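Local coordinates for aspartokinase (Clostridium acetobutylicum, PDB 3TVI), which probably catalyses the ATP-dependent phosphorylation of the beta-carboxyl group of L-aspartate, the first step towards threonine, methionine and lysine, at residues Y79-I92 and R115-Y127. Sequence-based numbering, arbitrary orientation.
Sequences YTEIVSELNIDMDI and RGEYLNGVILAKY
The ring of Tyr-79 sits as a knob in a hole formed by Gly-116, Leu-119, Asn-120 and Ile-123, and it illustrates how one aromatic side chain can join two helices through both its apolar and its polar parts. CB points toward helix 115-127, and CG stands anti to the carbonyl carbon (chi1 -83°). Next along the ring, CD2 meets Ile-123 CD1 at 3.5 Å, in the ring plane. Leu-119 CD1 lies over one face, nearest CE1 and CD1, a CH-pi contact 3.8 Å from the Tyr-79 centroid. CE2 has Leu-119 CB and, at the ring edge, Asn-120 OD1 as neighbours; the Asn-120 amide is turned 61° from the ring, and its ND2 is hydrogen-bonded to Ser-39 O. CZ also lies near Leu-119 CB. At the tip, Tyr-79 OH donates to Gly-116 O at 2.7 Å, in the carbonyl plane and on a lone pair, with a C=O...donor angle of 117°.

Beyond the Schellman motif at Asn-87, the chain runs back along helix 115-127. Ile-88 CD1 packs against Tyr-127 CD2 at 3.5 Å, while Leu-86 CG covers one face of that ring. Met-90, a selenomethionine, lies by Ile-123 with its SE, and Ile-92 CD1 is 4.0 Å from Ile-123 CG1.

The helix segments run nearly parallel, 10° apart, with axes 11.6 Å from each other. Helices 69-85 and 109-127 thus pack side by side within the amino acid kinase domain, and Glu-117, predicted to bind substrate, directly follows Gly-116, whose carbonyl accepts the Tyr-79 bond.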
# COMPACT_ATOMS: atom_id res chain seq x y z
N TYR B 79 33.04 -32.76 -22.42
CA TYR B 79 32.76 -32.49 -23.83
C TYR B 79 33.24 -33.59 -24.79
O TYR B 79 32.66 -33.74 -25.86
CB TYR B 79 33.37 -31.15 -24.24
CG TYR B 79 32.51 -29.95 -23.90
CD1 TYR B 79 32.71 -29.22 -22.74
CD2 TYR B 79 31.49 -29.54 -24.76
CE1 TYR B 79 31.92 -28.12 -22.43
CE2 TYR B 79 30.70 -28.44 -24.46
CZ TYR B 79 30.92 -27.74 -23.29
OH TYR B 79 30.14 -26.65 -22.99
N THR B 80 34.26 -34.35 -24.43
CA THR B 80 34.70 -35.40 -25.35
C THR B 80 33.75 -36.59 -25.27
O THR B 80 33.46 -37.21 -26.28
CB THR B 80 36.16 -35.87 -25.14
OG1 THR B 80 36.24 -36.69 -23.96
CG2 THR B 80 37.12 -34.68 -25.03
N GLU B 81 33.25 -36.90 -24.08
CA GLU B 81 32.25 -37.97 -23.95
C GLU B 81 31.02 -37.69 -24.80
O GLU B 81 30.46 -38.60 -25.39
CB GLU B 81 31.82 -38.17 -22.49
CG GLU B 81 32.89 -38.83 -21.64
CD GLU B 81 32.61 -38.76 -20.15
OE1 GLU B 81 31.55 -38.22 -19.75
OE2 GLU B 81 33.46 -39.26 -19.38
N ILE B 82 30.64 -36.42 -24.88
CA ILE B 82 29.44 -36.01 -25.60
C ILE B 82 29.59 -36.18 -27.09
O ILE B 82 28.73 -36.78 -27.74
CB ILE B 82 29.10 -34.54 -25.32
CG1 ILE B 82 28.50 -34.39 -23.92
CG2 ILE B 82 28.11 -34.01 -26.35
CD1 ILE B 82 28.35 -32.95 -23.48
N VAL B 83 30.66 -35.63 -27.64
CA VAL B 83 30.90 -35.68 -29.09
C VAL B 83 31.29 -37.10 -29.51
O VAL B 83 31.10 -37.50 -30.66
CB VAL B 83 31.93 -34.61 -29.55
CG1 VAL B 83 33.25 -34.77 -28.81
CG2 VAL B 83 32.16 -34.66 -31.05
N SER B 84 31.81 -37.87 -28.56
CA SER B 84 32.13 -39.27 -28.78
C SER B 84 30.85 -40.10 -28.88
O SER B 84 30.61 -40.76 -29.89
CB SER B 84 32.99 -39.80 -27.64
OG SER B 84 33.06 -41.21 -27.69
N GLU B 85 30.05 -40.07 -27.82
CA GLU B 85 28.77 -40.79 -27.76
C GLU B 85 27.86 -40.43 -28.92
O GLU B 85 27.13 -41.28 -29.41
CB GLU B 85 28.04 -40.49 -26.46
CG GLU B 85 28.64 -41.15 -25.22
CD GLU B 85 28.38 -40.37 -23.94
OE1 GLU B 85 27.43 -39.55 -23.89
OE2 GLU B 85 29.15 -40.58 -22.97
N LEU B 86 27.89 -39.18 -29.35
CA LEU B 86 27.15 -38.75 -30.55
C LEU B 86 27.87 -39.17 -31.82
O LEU B 86 27.28 -39.16 -32.90
CB LEU B 86 26.92 -37.23 -30.55
CG LEU B 86 25.64 -36.69 -29.91
CD1 LEU B 86 25.01 -37.67 -28.94
CD2 LEU B 86 25.92 -35.35 -29.25
N ASN B 87 29.15 -39.49 -31.69
CA ASN B 87 29.92 -40.05 -32.79
C ASN B 87 30.02 -39.04 -33.93
O ASN B 87 29.85 -39.37 -35.10
CB ASN B 87 29.29 -41.38 -33.22
CG ASN B 87 29.98 -42.01 -34.40
OD1 ASN B 87 29.34 -42.32 -35.40
ND2 ASN B 87 31.29 -42.19 -34.29
N ILE B 88 30.32 -37.79 -33.57
CA ILE B 88 30.31 -36.69 -34.52
C ILE B 88 31.67 -36.55 -35.19
O ILE B 88 32.70 -36.77 -34.56
CB ILE B 88 29.95 -35.37 -33.81
CG1 ILE B 88 28.60 -35.53 -33.10
CG2 ILE B 88 29.93 -34.22 -34.81
CD1 ILE B 88 28.12 -34.30 -32.38
N ASP B 89 31.65 -36.18 -36.47
CA ASP B 89 32.87 -36.14 -37.26
C ASP B 89 33.64 -34.84 -37.08
O ASP B 89 33.68 -33.99 -37.97
CB ASP B 89 32.54 -36.35 -38.74
CG ASP B 89 33.77 -36.46 -39.59
OD1 ASP B 89 34.74 -37.12 -39.15
OD2 ASP B 89 33.78 -35.87 -40.70
N MSE B 90 34.27 -34.70 -35.92
CA MSE B 90 35.02 -33.49 -35.61
C MSE B 90 36.05 -33.78 -34.56
O MSE B 90 36.02 -34.85 -33.93
CB MSE B 90 34.11 -32.38 -35.10
CG MSE B 90 33.83 -32.50 -33.61
SE MSE B 90 32.50 -31.15 -33.08
CE MSE B 90 33.27 -29.56 -33.96
N ASP B 91 36.94 -32.82 -34.35
CA ASP B 91 37.99 -32.91 -33.34
C ASP B 91 37.80 -31.82 -32.30
O ASP B 91 38.33 -30.71 -32.43
CB ASP B 91 39.36 -32.78 -34.01
CG ASP B 91 40.48 -32.59 -33.01
OD1 ASP B 91 40.38 -33.19 -31.91
OD2 ASP B 91 41.44 -31.86 -33.34
N ILE B 92 37.04 -32.13 -31.26
CA ILE B 92 36.69 -31.16 -30.23
C ILE B 92 37.91 -30.65 -29.46
O ILE B 92 37.91 -29.52 -28.95
CB ILE B 92 35.62 -31.72 -29.26
CG1 ILE B 92 35.04 -30.62 -28.37
CG2 ILE B 92 36.21 -32.83 -28.40
CD1 ILE B 92 34.47 -29.45 -29.15
N ARG B 115 32.63 -19.82 -22.61
CA ARG B 115 33.05 -20.93 -23.47
C ARG B 115 32.18 -22.18 -23.35
O ARG B 115 32.18 -23.04 -24.24
CB ARG B 115 34.53 -21.25 -23.27
CG ARG B 115 35.45 -20.56 -24.28
CD ARG B 115 35.14 -19.08 -24.46
NE ARG B 115 35.04 -18.69 -25.88
CZ ARG B 115 34.29 -17.69 -26.35
NH1 ARG B 115 33.54 -16.95 -25.54
NH2 ARG B 115 34.28 -17.43 -27.65
N GLY B 116 31.42 -22.29 -22.27
CA GLY B 116 30.44 -23.37 -22.17
C GLY B 116 29.43 -23.34 -23.31
O GLY B 116 29.07 -24.38 -23.87
N GLU B 117 28.98 -22.14 -23.66
CA GLU B 117 27.95 -21.96 -24.67
C GLU B 117 28.59 -22.10 -26.04
O GLU B 117 28.07 -22.79 -26.92
CB GLU B 117 27.27 -20.58 -24.57
CG GLU B 117 27.41 -19.86 -23.23
CD GLU B 117 26.75 -20.58 -22.07
OE1 GLU B 117 25.97 -21.52 -22.33
OE2 GLU B 117 27.00 -20.20 -20.90
N TYR B 118 29.73 -21.43 -26.21
CA TYR B 118 30.57 -21.54 -27.41
C TYR B 118 30.82 -23.00 -27.82
O TYR B 118 30.61 -23.36 -28.98
CB TYR B 118 31.90 -20.81 -27.19
CG TYR B 118 32.87 -20.95 -28.33
CD1 TYR B 118 32.84 -20.08 -29.41
CD2 TYR B 118 33.83 -21.96 -28.34
CE1 TYR B 118 33.72 -20.20 -30.46
CE2 TYR B 118 34.72 -22.10 -29.39
CZ TYR B 118 34.66 -21.21 -30.45
OH TYR B 118 35.53 -21.34 -31.51
N LEU B 119 31.28 -23.83 -26.89
CA LEU B 119 31.62 -25.20 -27.24
C LEU B 119 30.37 -25.97 -27.70
O LEU B 119 30.39 -26.65 -28.73
CB LEU B 119 32.31 -25.92 -26.08
CG LEU B 119 33.72 -25.43 -25.74
CD1 LEU B 119 34.25 -26.11 -24.48
CD2 LEU B 119 34.66 -25.66 -26.90
N ASN B 120 29.28 -25.84 -26.95
CA ASN B 120 28.00 -26.40 -27.38
C ASN B 120 27.61 -25.88 -28.75
O ASN B 120 27.02 -26.60 -29.57
CB ASN B 120 26.90 -26.08 -26.37
CG ASN B 120 26.83 -27.09 -25.25
OD1 ASN B 120 27.60 -28.04 -25.21
ND2 ASN B 120 25.90 -26.89 -24.32
N GLY B 121 27.92 -24.61 -29.00
CA GLY B 121 27.60 -24.00 -30.27
C GLY B 121 28.31 -24.70 -31.39
O GLY B 121 27.70 -25.09 -32.37
N VAL B 122 29.62 -24.88 -31.24
CA VAL B 122 30.44 -25.44 -32.31
C VAL B 122 30.10 -26.91 -32.55
O VAL B 122 30.12 -27.37 -33.69
CB VAL B 122 31.95 -25.25 -32.03
CG1 VAL B 122 32.28 -23.77 -31.93
CG2 VAL B 122 32.35 -25.96 -30.75
N ILE B 123 29.76 -27.62 -31.48
CA ILE B 123 29.35 -29.02 -31.56
C ILE B 123 28.02 -29.14 -32.30
O ILE B 123 27.87 -29.98 -33.19
CB ILE B 123 29.16 -29.64 -30.16
CG1 ILE B 123 30.50 -29.78 -29.46
CG2 ILE B 123 28.50 -31.01 -30.26
CD1 ILE B 123 30.37 -30.22 -28.02
N LEU B 124 27.07 -28.30 -31.91
CA LEU B 124 25.74 -28.33 -32.51
C LEU B 124 25.74 -27.93 -33.98
O LEU B 124 24.95 -28.46 -34.74
CB LEU B 124 24.77 -27.41 -31.76
CG LEU B 124 24.01 -27.98 -30.56
CD1 LEU B 124 22.61 -27.37 -30.50
CD2 LEU B 124 23.92 -29.50 -30.64
N ALA B 125 26.59 -26.99 -34.36
CA ALA B 125 26.66 -26.60 -35.76
C ALA B 125 27.05 -27.82 -36.61
O ALA B 125 26.51 -28.04 -37.69
CB ALA B 125 27.65 -25.46 -35.97
N LYS B 126 27.97 -28.63 -36.09
CA LYS B 126 28.39 -29.83 -36.80
C LYS B 126 27.28 -30.85 -36.77
O LYS B 126 26.87 -31.35 -37.81
CB LYS B 126 29.67 -30.41 -36.18
CG LYS B 126 30.40 -31.39 -37.07
CD LYS B 126 31.06 -30.70 -38.26
CE LYS B 126 31.28 -31.67 -39.41
NZ LYS B 126 31.50 -30.97 -40.71
N TYR B 127 26.79 -31.12 -35.56
CA TYR B 127 25.82 -32.19 -35.33
C TYR B 127 24.51 -31.98 -36.05
O TYR B 127 23.86 -32.96 -36.45
CB TYR B 127 25.56 -32.31 -33.84
CG TYR B 127 24.67 -33.47 -33.43
CD1 TYR B 127 23.54 -33.25 -32.64
CD2 TYR B 127 24.96 -34.76 -33.80
CE1 TYR B 127 22.74 -34.30 -32.25
CE2 TYR B 127 24.16 -35.82 -33.41
CZ TYR B 127 23.05 -35.58 -32.64
OH TYR B 127 22.25 -36.62 -32.24